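Local coordinates for phosphatase YwpJ (Bacillus subtilis, PDB 1NRW), which removes phosphate in vitro from phosphorylated five- and six-carbon sugars and nucleoside monophosphates, and less readily from flavin mononucleotide, as a magnesium-dependent HAD-superfamily hydrolase, at residues 12-17 / 236-241. Numbering follows the deposited sequence.
Sequences DGTLLN and AAVGDS. With CA (calcium ion), chain D; PO4 (phosphate ion), chain B.
Thr14 and Asp240 meet through their oxygens: the hydroxyl OG1 of Thr14 donates to OD1 of Asp240 across 3.0 Å, approaching from above the carboxylate plane, 41° out of it. OD1 is also a ligand of the calcium ion, at 2.5 Å, so it is gripped twice. Asp240 CG stands between its backbone N and carbonyl carbon (chi1 66°), which swings the carboxylate over to the metal; its other oxygen, OD2, takes a hydrogen bond from a water that also binds the calcium. Asp12 joins this shell through its backbone O, while Ser241 OG, Asp10 and O1 of a bound phosphate are further ligands. The side chain of Asp12 turns off the other way, with OD2 2.6 Å from phosphate O4 and in a salt bridge with Arg46. Gly13 suits its place in the wide, pi-type turn at 12-15: its phi is positive, and a CB would clash with Asp240 OD2. In Thr14 the two branches divide the work, CG2 lying anti to the backbone N and reaching CG1 of Val238 at 4.0 Å. An alanine here would probably leave Asp240 OD1 without its second-shell donor, its carboxylate freer to rotate about CB-CG, and open a gap beside Val238. This is the HAD-type phosphatase site, in which Asp10 is probably the nucleophile, as in its relatives. Helix 11-15, directly after strand 6-10, lies against the C-terminal end of the parallel neighbouring strand 235-239, and Thr14 and Val238 share neighbours in Ile9 of strand 6-10, Met257 and helix 279-286.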
loop_
_atom_site.group_PDB
_atom_site.type_symbol
_atom_site.label_atom_id
_atom_site.label_comp_id
_atom_site.label_asym_id
_atom_site.label_seq_id
_atom_site.Cartn_x
_atom_site.Cartn_y
_atom_site.Cartn_z
ATOM N N ASP A 12 2.238 -5.614 1.606
ATOM C CA ASP A 12 2.177 -6.692 0.613
ATOM C C ASP A 12 3.531 -6.931 -0.056
ATOM O O ASP A 12 4.267 -5.990 -0.316
ATOM C CB ASP A 12 1.143 -6.350 -0.463
ATOM C CG ASP A 12 -0.271 -6.375 0.070
ATOM O OD1 ASP A 12 -0.861 -7.469 0.126
ATOM O OD2 ASP A 12 -0.785 -5.305 0.452
ATOM N N GLY A 13 3.861 -8.194 -0.315
ATOM C CA GLY A 13 5.110 -8.528 -0.984
ATOM C C GLY A 13 6.388 -8.185 -0.244
ATOM O O GLY A 13 7.488 -8.400 -0.760
ATOM N N THR A 14 6.250 -7.668 0.970
ATOM C CA THR A 14 7.405 -7.265 1.762
ATOM C C THR A 14 7.291 -7.861 3.162
ATOM O O THR A 14 7.901 -8.901 3.439
ATOM C CB THR A 14 7.484 -5.716 1.783
ATOM O OG1 THR A 14 7.680 -5.253 0.439
ATOM C CG2 THR A 14 8.637 -5.213 2.651
ATOM N N LEU A 15 6.515 -7.230 4.044
ATOM C CA LEU A 15 6.341 -7.778 5.388
ATOM C C LEU A 15 5.551 -9.083 5.291
ATOM O O LEU A 15 5.824 -10.049 6.011
ATOM C CB LEU A 15 5.580 -6.799 6.291
ATOM C CG LEU A 15 5.355 -7.281 7.732
ATOM C CD1 LEU A 15 6.704 -7.404 8.444
ATOM C CD2 LEU A 15 4.446 -6.303 8.473
ATOM N N LEU A 16 4.564 -9.109 4.403
ATOM C CA LEU A 16 3.749 -10.308 4.234
ATOM C C LEU A 16 4.381 -11.287 3.257
ATOM O O LEU A 16 4.957 -10.879 2.245
ATOM C CB LEU A 16 2.360 -9.931 3.716
ATOM C CG LEU A 16 1.558 -8.977 4.613
ATOM C CD1 LEU A 16 0.247 -8.630 3.934
ATOM C CD2 LEU A 16 1.298 -9.618 5.971
ATOM N N ASN A 17 4.280 -12.580 3.559
ATOM C CA ASN A 17 4.803 -13.580 2.644
ATOM C C ASN A 17 3.727 -13.858 1.595
ATOM O O ASN A 17 2.696 -13.173 1.563
ATOM C CB ASN A 17 5.213 -14.867 3.384
ATOM C CG ASN A 17 4.054 -15.574 4.066
ATOM O OD1 ASN A 17 2.880 -15.291 3.821
ATOM N ND2 ASN A 17 4.393 -16.540 4.919
ATOM N N ALA A 236 15.298 4.240 7.024
ATOM C CA ALA A 236 15.447 3.219 5.993
ATOM C C ALA A 236 14.037 2.824 5.559
ATOM O O ALA A 236 13.093 2.936 6.341
ATOM C CB ALA A 236 16.183 2.003 6.546
ATOM N N ALA A 237 13.896 2.383 4.314
ATOM C CA ALA A 237 12.596 1.958 3.789
ATOM C C ALA A 237 12.829 0.731 2.923
ATOM O O ALA A 237 13.815 0.661 2.179
ATOM C CB ALA A 237 11.964 3.070 2.965
ATOM N N VAL A 238 11.927 -0.239 3.022
ATOM C CA VAL A 238 12.056 -1.473 2.258
ATOM C C VAL A 238 10.742 -1.794 1.545
ATOM O O VAL A 238 9.662 -1.584 2.100
ATOM C CB VAL A 238 12.474 -2.647 3.198
ATOM C CG1 VAL A 238 11.432 -2.854 4.296
ATOM C CG2 VAL A 238 12.673 -3.913 2.403
ATOM N N GLY A 239 10.839 -2.278 0.309
ATOM C CA GLY A 239 9.645 -2.610 -0.457
ATOM C C GLY A 239 9.958 -3.422 -1.703
ATOM O O GLY A 239 11.130 -3.615 -2.038
ATOM N N ASP A 240 8.916 -3.882 -2.399
ATOM C CA ASP A 240 9.085 -4.689 -3.608
ATOM C C ASP A 240 8.386 -4.105 -4.830
ATOM O O ASP A 240 8.787 -4.365 -5.960
ATOM C CB ASP A 240 8.508 -6.094 -3.394
ATOM C CG ASP A 240 6.998 -6.077 -3.218
ATOM O OD1 ASP A 240 6.542 -5.296 -2.370
ATOM O OD2 ASP A 240 6.269 -6.826 -3.913
ATOM N N SER A 241 7.339 -3.323 -4.594
ATOM C CA SER A 241 6.530 -2.780 -5.678
ATOM C C SER A 241 6.747 -1.325 -6.089
ATOM O O SER A 241 7.349 -0.531 -5.369
ATOM C CB SER A 241 5.061 -3.020 -5.341
ATOM O OG SER A 241 4.812 -2.646 -3.998
HETATM CA CA CA D . 4.252 -4.309 -2.186
HETATM P P PO4 B . 1.042 -2.534 -0.783
HETATM O O1 PO4 B . 2.413 -3.023 -1.025
HETATM O O2 PO4 B . 1.050 -1.049 -0.743
HETATM O O3 PO4 B . 0.157 -3.000 -1.879
HETATM O O4 PO4 B . 0.560 -3.064 0.514
HETATM O O HOH W 1 3.560 -6.205 -3.643
#